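Local coordinates for protein probable 2-oxoacid ferredoxin oxidoreductase, alpha chain (Thermoplasma acidophilum, PDB 3JU3) that forms core domain II of an enzyme that probably couples oxidative decarboxylation of 2-oxoacids such as 2-oxoglutarate to ferredoxin reduction and acyl-CoA formation, at residues Lys12-Thr17 with Ser41-Tyr46; Val19-Gln24 with Leu47-Pro52. All blocks are in the same frame, centred on the assembly; numbering follows the deposited sequence.

Contact 1 of 2, residues Lys12-Thr17 with Ser41-Tyr46; sequences KEADIT and SANLLY
The parallel pairing of Ile16 and Thr17 with Ala42 and Asn43 opens the beta-alpha-beta unit made of strand 16-21, helix 25-37 and strand 42-47. Ile16 N bonds to Ser41 O, and Asn43 N bonds to Ile16 O at 2.9 Å. Ile16 O also lies 3.0 Å from Ala42 CA in a CA-H...O contact. On the face carrying these two residues, Ile16 CB packs 4.0 Å from Ala42 CB. Ahead of the strands, Asp15 and Ser41 grip each other through side chain and backbone. Ser41 N gives a nearly straight bond (168°) to Asp15 OD2, on the anti side and well out of the carboxylate plane, while Asp15 N donates to Ser41 OG at 3.0 Å. Thr17 and Asn43, on the other face of the sheet, form a second polar pair. Asn43 CG, set between its backbone N and carbonyl carbon (chi1 57°), comes 3.8 Å from Ala14 CB. Asn43 ND2 donates to Glu11 O and, at 3.0 Å, to a water; that water donates in turn to Thr17 OG1. The Thr17 hydroxyl OG1 gives its own proton to Asn43 OD1, 2.7 Å away, in the carbonyl plane and on a lone pair.

Contact 2 of 2, residues Val19-Gln24 with Leu47-Pro52; sequences VTWGSQ and LKMFSP
Leu47 N donates to Thr20 O at 3.0 Å in a nearly straight bond (169°), the last direct backbone link before the two segments part. Just past it a single water bridges them, accepting from Gly22 N at 2.9 Å and donating to Leu47 O. Trp21 CB lies 3.4 Å from Leu47 O, and one residue before Thr20, Val19 CG1 packs on Leu47 CD1. The indole reaches the following loop. Selenomethionine Met49 brings its SE to the rim of the six-membered ring, 3.7 Å from Trp21 CZ3, and the selenium lies almost in the ring plane, 87° off the normal. The indole NE1 is held by Ala77 O, and Phe50 of the second subunit meets the ring edge-to-face. Gly22, which follows the tryptophan, has a positive phi (62°), a conformation that glycine adopts readily. The selenium at the Trp21 edge is a Met-aromatic contact between the end region of strand 16-21 and the loop after strand 42-47, at the C-terminal side of the two parallel strands of a beta-alpha-beta unit, where the polypeptide leaves the sheet.

In the fold
From the N terminus, strand 6-9 leads through a loop into strand 16-21, helix 25-37 and strand 42-47, which lies between the other two and runs antiparallel to the first. Contact 1 closes the helical crossover at the beginning of the two parallel strands; contact 2 closes it again at their far end, its centre about 16 Å from that of contact 1. The segments alternate along the chain, so the two closures cross. Between them the ladder continues through Leu45 O and Thr20 N, a probable hydrogen bond. Beyond contact 2 the chain proceeds to helix 55-62. Strand 16-21 also pairs in parallel with a strand of the second subunit, carrying the sheet across the interface.

Contact 1 of 2, residues Lys12-Thr17 with Ser41-Tyr46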
ATOM      1  N   LYS A  12     -23.849   2.806 -21.837  1.00 27.74           N
ATOM      2  CA  LYS A  12     -23.109   1.916 -22.746  1.00 27.37           C
ATOM      3  C   LYS A  12     -22.091   2.650 -23.603  1.00 26.32           C
ATOM      4  O   LYS A  12     -20.961   2.192 -23.731  1.00 28.14           O
ATOM      5  CB  LYS A  12     -24.040   1.129 -23.661  1.00 27.89           C
ATOM      6  CG  LYS A  12     -25.035   0.229 -22.952  1.00 31.56           C
ATOM      7  CD  LYS A  12     -24.349  -0.984 -22.343  1.00 33.93           C
ATOM      8  CE  LYS A  12     -24.864  -1.212 -20.935  1.00 35.03           C
ATOM      9  NZ  LYS A  12     -24.237  -2.409 -20.328  1.00 35.25           N
ATOM     10  N   GLU A  13     -22.521   3.744 -24.225  0.50 25.11           N
ATOM     11  CA  GLU A  13     -21.649   4.609 -25.008  0.50 23.66           C
ATOM     12  C   GLU A  13     -21.259   5.717 -24.065  0.50 22.56           C
ATOM     13  O   GLU A  13     -22.094   6.152 -23.263  0.50 21.47           O
ATOM     14  CB  GLU A  13     -22.407   5.206 -26.196  0.50 23.94           C
ATOM     15  CG  GLU A  13     -21.735   6.417 -26.863  0.50 24.09           C
ATOM     16  CD  GLU A  13     -20.869   6.053 -28.074  0.50 24.39           C
ATOM     17  OE1 GLU A  13     -20.398   4.895 -28.171  0.50 24.39           O
ATOM     18  OE2 GLU A  13     -20.666   6.934 -28.937  0.50 22.06           O
ATOM     19  N   ALA A  14     -20.003   6.144 -24.132  1.00 21.28           N
ATOM     20  CA  ALA A  14     -19.573   7.321 -23.376  1.00 20.13           C
ATOM     21  C   ALA A  14     -18.335   7.886 -23.996  1.00 18.84           C
ATOM     22  O   ALA A  14     -17.621   7.176 -24.674  1.00 19.87           O
ATOM     23  CB  ALA A  14     -19.315   6.959 -21.929  1.00 19.73           C
ATOM     24  N   ASP A  15     -18.105   9.170 -23.797  1.00 17.69           N
ATOM     25  CA  ASP A  15     -16.897   9.827 -24.248  1.00 17.20           C
ATOM     26  C   ASP A  15     -15.615   9.155 -23.707  1.00 17.54           C
ATOM     27  O   ASP A  15     -14.620   9.069 -24.414  1.00 16.51           O
ATOM     28  CB  ASP A  15     -16.924  11.297 -23.822  1.00 16.59           C
ATOM     29  CG  ASP A  15     -18.046  12.094 -24.517  1.00 19.55           C
ATOM     30  OD1 ASP A  15     -18.304  11.882 -25.714  1.00 19.22           O
ATOM     31  OD2 ASP A  15     -18.697  12.920 -23.852  1.00 17.17           O
ATOM     32  N   ILE A  16     -15.657   8.744 -22.434  1.00 17.60           N
ATOM     33  CA  ILE A  16     -14.536   8.130 -21.702  1.00 17.40           C
ATOM     34  C   ILE A  16     -15.031   6.841 -21.033  1.00 18.34           C
ATOM     35  O   ILE A  16     -16.091   6.840 -20.377  1.00 17.55           O
ATOM     36  CB  ILE A  16     -14.005   9.059 -20.572  1.00 17.66           C
ATOM     37  CG1 ILE A  16     -13.365  10.337 -21.161  1.00 17.58           C
ATOM     38  CG2 ILE A  16     -12.983   8.277 -19.659  1.00 19.92           C
ATOM     39  CD1 ILE A  16     -13.229  11.512 -20.172  1.00 17.20           C
ATOM     40  N   THR A  17     -14.256   5.759 -21.166  1.00 17.14           N
ATOM     41  CA  THR A  17     -14.508   4.549 -20.405  1.00 17.03           C
ATOM     42  C   THR A  17     -13.352   4.322 -19.434  1.00 17.10           C
ATOM     43  O   THR A  17     -12.235   3.947 -19.835  1.00 17.25           O
ATOM     44  CB  THR A  17     -14.648   3.344 -21.379  1.00 18.86           C
ATOM     45  OG1 THR A  17     -15.844   3.525 -22.136  1.00 17.76           O
ATOM     46  CG2 THR A  17     -14.712   1.962 -20.636  1.00 17.42           C
ATOM     47  N   SER A  41     -19.600  12.657 -21.043  1.00 15.79           N
ATOM     48  CA  SER A  41     -20.116  11.385 -20.520  1.00 16.69           C
ATOM     49  C   SER A  41     -18.989  10.385 -20.256  1.00 16.77           C
ATOM     50  O   SER A  41     -17.989  10.347 -20.955  1.00 17.33           O
ATOM     51  CB  SER A  41     -21.159  10.776 -21.465  1.00 16.90           C
ATOM     52  OG  SER A  41     -20.554  10.538 -22.722  1.00 18.99           O
ATOM     53  N   ALA A  42     -19.171   9.538 -19.254  1.00 16.89           N
ATOM     54  CA  ALA A  42     -18.116   8.597 -18.930  1.00 16.85           C
ATOM     55  C   ALA A  42     -18.804   7.402 -18.325  1.00 16.59           C
ATOM     56  O   ALA A  42     -19.859   7.547 -17.673  1.00 17.37           O
ATOM     57  CB  ALA A  42     -17.110   9.234 -17.984  1.00 16.55           C
ATOM     58  N   ASN A  43     -18.256   6.217 -18.569  1.00 14.85           N
ATOM     59  CA  ASN A  43     -18.751   5.048 -17.876  1.00 14.31           C
ATOM     60  C   ASN A  43     -17.560   4.348 -17.187  1.00 14.17           C
ATOM     61  O   ASN A  43     -16.416   4.823 -17.299  1.00 13.24           O
ATOM     62  CB  ASN A  43     -19.581   4.134 -18.814  1.00 13.70           C
ATOM     63  CG  ASN A  43     -18.800   3.685 -20.055  1.00 15.36           C
ATOM     64  OD1 ASN A  43     -17.577   3.766 -20.083  1.00 14.30           O
ATOM     65  ND2 ASN A  43     -19.507   3.217 -21.082  1.00 12.27           N
ATOM     66  N   LEU A  44     -17.820   3.281 -16.422  1.00 12.97           N
ATOM     67  CA  LEU A  44     -16.751   2.630 -15.650  1.00 12.65           C
ATOM     68  C   LEU A  44     -16.878   1.127 -15.817  1.00 13.06           C
ATOM     69  O   LEU A  44     -17.917   0.545 -15.466  1.00 11.92           O
ATOM     70  CB  LEU A  44     -16.794   3.019 -14.148  1.00 13.10           C
ATOM     71  CG  LEU A  44     -15.918   2.135 -13.222  1.00 10.36           C
ATOM     72  CD1 LEU A  44     -14.429   2.214 -13.564  1.00 10.81           C
ATOM     73  CD2 LEU A  44     -16.109   2.451 -11.752  1.00 14.61           C
ATOM     74  N   LEU A  45     -15.838   0.503 -16.379  1.00 12.03           N
ATOM     75  CA  LEU A  45     -15.782  -0.954 -16.410  1.00 12.34           C
ATOM     76  C   LEU A  45     -15.062  -1.317 -15.121  1.00 12.06           C
ATOM     77  O   LEU A  45     -13.909  -0.986 -14.944  1.00 12.01           O
ATOM     78  CB  LEU A  45     -15.033  -1.462 -17.637  1.00 11.43           C
ATOM     79  CG  LEU A  45     -14.603  -2.930 -17.691  1.00 12.40           C
ATOM     80  CD1 LEU A  45     -15.835  -3.751 -17.727  1.00 13.62           C
ATOM     81  CD2 LEU A  45     -13.767  -3.204 -18.977  1.00 14.93           C
ATOM     82  N   TYR A  46     -15.774  -1.979 -14.227  1.00 12.38           N
ATOM     83  CA  TYR A  46     -15.258  -2.301 -12.909  1.00 12.66           C
ATOM     84  C   TYR A  46     -15.025  -3.806 -12.852  1.00 12.56           C
ATOM     85  O   TYR A  46     -15.958  -4.592 -13.026  1.00 11.11           O
ATOM     86  CB  TYR A  46     -16.290  -1.887 -11.866  1.00 12.01           C
ATOM     87  CG  TYR A  46     -15.907  -2.184 -10.461  1.00 16.18           C
ATOM     88  CD1 TYR A  46     -14.810  -1.584  -9.864  1.00 16.40           C
ATOM     89  CD2 TYR A  46     -16.656  -3.070  -9.716  1.00 18.02           C
ATOM     90  CE1 TYR A  46     -14.482  -1.882  -8.571  1.00 18.61           C
ATOM     91  CE2 TYR A  46     -16.334  -3.377  -8.468  1.00 18.27           C
ATOM     92  CZ  TYR A  46     -15.262  -2.786  -7.890  1.00 20.22           C
ATOM     93  OH  TYR A  46     -15.022  -3.117  -6.591  1.00 23.58           O
TER
HETATM   94  O   HOH W   1     -17.848   2.558 -23.554  1.00 27.99           O

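Contact 2 of 2, residues Val19-Gln24 with Leu47-Pro52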
ATOM      1  N   VAL A  19     -11.471   2.235 -16.481  1.00 17.92           N
ATOM      2  CA  VAL A  19     -11.373   0.840 -16.030  1.00 17.78           C
ATOM      3  C   VAL A  19     -10.646   0.875 -14.700  1.00 18.56           C
ATOM      4  O   VAL A  19      -9.584   1.516 -14.591  1.00 18.70           O
ATOM      5  CB  VAL A  19     -10.565  -0.023 -16.991  1.00 18.61           C
ATOM      6  CG1 VAL A  19     -10.595  -1.523 -16.539  1.00 16.40           C
ATOM      7  CG2 VAL A  19     -11.092   0.095 -18.387  1.00 17.00           C
ATOM      8  N   THR A  20     -11.203   0.209 -13.690  1.00 18.14           N
ATOM      9  CA  THR A  20     -10.491   0.031 -12.458  1.00 18.39           C
ATOM     10  C   THR A  20     -11.016  -1.193 -11.697  1.00 18.87           C
ATOM     11  O   THR A  20     -11.905  -1.918 -12.188  1.00 18.26           O
ATOM     12  CB  THR A  20     -10.492   1.332 -11.583  1.00 19.15           C
ATOM     13  OG1 THR A  20      -9.323   1.343 -10.728  1.00 20.39           O
ATOM     14  CG2 THR A  20     -11.766   1.420 -10.715  1.00 18.95           C
ATOM     15  N   TRP A  21     -10.442  -1.415 -10.526  1.00 17.58           N
ATOM     16  CA  TRP A  21     -10.785  -2.518  -9.655  1.00 18.28           C
ATOM     17  C   TRP A  21     -10.455  -1.966  -8.269  1.00 18.73           C
ATOM     18  O   TRP A  21      -9.771  -0.953  -8.126  1.00 18.59           O
ATOM     19  CB  TRP A  21      -9.929  -3.762  -9.976  1.00 17.53           C
ATOM     20  CG  TRP A  21      -8.447  -3.516  -9.741  1.00 19.06           C
ATOM     21  CD1 TRP A  21      -7.573  -2.835 -10.560  1.00 20.30           C
ATOM     22  CD2 TRP A  21      -7.705  -3.860  -8.577  1.00 15.86           C
ATOM     23  NE1 TRP A  21      -6.331  -2.780  -9.980  1.00 17.87           N
ATOM     24  CE2 TRP A  21      -6.390  -3.407  -8.765  1.00 17.25           C
ATOM     25  CE3 TRP A  21      -8.023  -4.545  -7.395  1.00 18.91           C
ATOM     26  CZ2 TRP A  21      -5.385  -3.616  -7.822  1.00 15.10           C
ATOM     27  CZ3 TRP A  21      -7.027  -4.751  -6.459  1.00 18.81           C
ATOM     28  CH2 TRP A  21      -5.723  -4.260  -6.669  1.00 15.78           C
ATOM     29  N   GLY A  22     -10.916  -2.646  -7.243  1.00 19.22           N
ATOM     30  CA  GLY A  22     -10.479  -2.306  -5.898  1.00 19.70           C
ATOM     31  C   GLY A  22     -10.850  -0.920  -5.454  1.00 20.41           C
ATOM     32  O   GLY A  22     -11.961  -0.462  -5.690  1.00 20.52           O
ATOM     33  N   SER A  23      -9.889  -0.234  -4.824  1.00 21.22           N
ATOM     34  CA  SER A  23     -10.221   0.916  -3.999  1.00 21.59           C
ATOM     35  C   SER A  23     -10.574   2.212  -4.774  1.00 21.79           C
ATOM     36  O   SER A  23     -11.218   3.103  -4.209  1.00 20.76           O
ATOM     37  CB  SER A  23      -9.083   1.181  -3.008  1.00 22.17           C
ATOM     38  OG  SER A  23      -7.981   1.739  -3.719  1.00 23.47           O
ATOM     39  N   GLN A  24     -10.177   2.315  -6.046  1.00 20.69           N
ATOM     40  CA  GLN A  24     -10.371   3.575  -6.796  1.00 20.89           C
ATOM     41  C   GLN A  24     -11.775   3.676  -7.402  1.00 20.82           C
ATOM     42  O   GLN A  24     -12.132   4.687  -8.056  1.00 20.12           O
ATOM     43  CB  GLN A  24      -9.297   3.730  -7.878  1.00 21.46           C
ATOM     44  CG  GLN A  24      -7.912   3.963  -7.307  1.00 22.83           C
ATOM     45  CD  GLN A  24      -7.908   5.133  -6.305  1.00 26.12           C
ATOM     46  OE1 GLN A  24      -7.700   4.929  -5.122  1.00 30.02           O
ATOM     47  NE2 GLN A  24      -8.182   6.338  -6.784  1.00 23.29           N
ATOM     48  N   LEU A  47     -13.775  -4.190 -12.603  1.00 13.67           N
ATOM     49  CA  LEU A  47     -13.430  -5.598 -12.462  1.00 13.94           C
ATOM     50  C   LEU A  47     -13.546  -5.987 -10.990  1.00 14.27           C
ATOM     51  O   LEU A  47     -12.934  -5.363 -10.115  1.00 11.63           O
ATOM     52  CB  LEU A  47     -12.024  -5.859 -12.988  1.00 14.23           C
ATOM     53  CG  LEU A  47     -11.829  -5.307 -14.414  1.00 16.57           C
ATOM     54  CD1 LEU A  47     -10.394  -5.484 -14.948  1.00 17.94           C
ATOM     55  CD2 LEU A  47     -12.877  -5.874 -15.424  1.00 13.93           C
ATOM     56  N   LYS A  48     -14.360  -6.993 -10.734  1.00 14.62           N
ATOM     57  CA  LYS A  48     -14.587  -7.468  -9.382  1.00 18.20           C
ATOM     58  C   LYS A  48     -13.505  -8.498  -8.992  1.00 19.32           C
ATOM     59  O   LYS A  48     -13.155  -9.388  -9.767  1.00 20.62           O
ATOM     60  CB  LYS A  48     -15.965  -8.130  -9.321  1.00 17.67           C
ATOM     61  CG  LYS A  48     -17.065  -7.169  -9.647  1.00 19.33           C
ATOM     62  CD  LYS A  48     -18.377  -7.853  -9.403  1.00 21.35           C
ATOM     63  CE  LYS A  48     -19.511  -6.955  -9.684  1.00 18.67           C
ATOM     64  NZ  LYS A  48     -20.709  -7.809  -9.576  1.00 21.41           N
HETATM   65  N   MSE A  49     -13.017  -8.392  -7.775  1.00 21.35           N
HETATM   66  CA  MSE A  49     -11.925  -9.246  -7.312  1.00 23.09           C
HETATM   67  C   MSE A  49     -12.364 -10.677  -6.990  1.00 25.14           C
HETATM   68  O   MSE A  49     -11.883 -11.624  -7.605  1.00 26.60           O
HETATM   69  CB  MSE A  49     -11.241  -8.625  -6.107  1.00 23.19           C
HETATM   70  CG  MSE A  49     -10.260  -7.528  -6.482  1.00 22.84           C
HETATM   71 SE   MSE A  49      -9.734  -6.623  -4.847  0.75 29.50          SE
HETATM   72  CE  MSE A  49     -11.570  -6.672  -4.076  1.00 26.15           C
ATOM     73  N   PHE A  50     -13.244 -10.883  -6.041  1.00 24.92           N
ATOM     74  CA  PHE A  50     -13.423 -12.281  -5.576  1.00 25.42           C
ATOM     75  C   PHE A  50     -14.803 -12.821  -5.934  1.00 25.75           C
ATOM     76  O   PHE A  50     -15.303 -13.743  -5.325  1.00 25.68           O
ATOM     77  CB  PHE A  50     -13.162 -12.366  -4.072  1.00 24.57           C
ATOM     78  CG  PHE A  50     -11.779 -11.902  -3.684  1.00 23.48           C
ATOM     79  CD1 PHE A  50     -10.677 -12.733  -3.924  1.00 23.91           C
ATOM     80  CD2 PHE A  50     -11.577 -10.648  -3.138  1.00 24.85           C
ATOM     81  CE1 PHE A  50      -9.390 -12.321  -3.600  1.00 25.58           C
ATOM     82  CE2 PHE A  50     -10.296 -10.208  -2.794  1.00 22.17           C
ATOM     83  CZ  PHE A  50      -9.199 -11.049  -3.019  1.00 22.83           C
ATOM     84  N   SER A  51     -15.402 -12.235  -6.953  0.50 26.32           N
ATOM     85  CA  SER A  51     -16.767 -12.562  -7.321  0.50 26.07           C
ATOM     86  C   SER A  51     -16.848 -13.488  -8.527  0.50 25.77           C
ATOM     87  O   SER A  51     -15.921 -13.519  -9.341  0.50 26.41           O
ATOM     88  CB  SER A  51     -17.434 -11.289  -7.719  0.50 26.03           C
ATOM     89  OG  SER A  51     -16.965 -11.005  -9.003  0.50 26.24           O
ATOM     90  N   PRO A  52     -17.912 -14.319  -8.601  1.00 25.29           N
ATOM     91  CA  PRO A  52     -18.692 -14.741  -7.423  1.00 23.33           C
ATOM     92  C   PRO A  52     -17.732 -15.514  -6.531  1.00 21.74           C
ATOM     93  O   PRO A  52     -16.743 -16.092  -7.021  1.00 22.25           O
ATOM     94  CB  PRO A  52     -19.681 -15.744  -7.996  1.00 23.56           C
ATOM     95  CG  PRO A  52     -18.954 -16.300  -9.204  1.00 26.00           C
ATOM     96  CD  PRO A  52     -18.298 -15.088  -9.794  1.00 24.80           C
TER
HETATM   97  O   HOH W   2     -12.610  -4.988  -7.642  1.00 16.84           O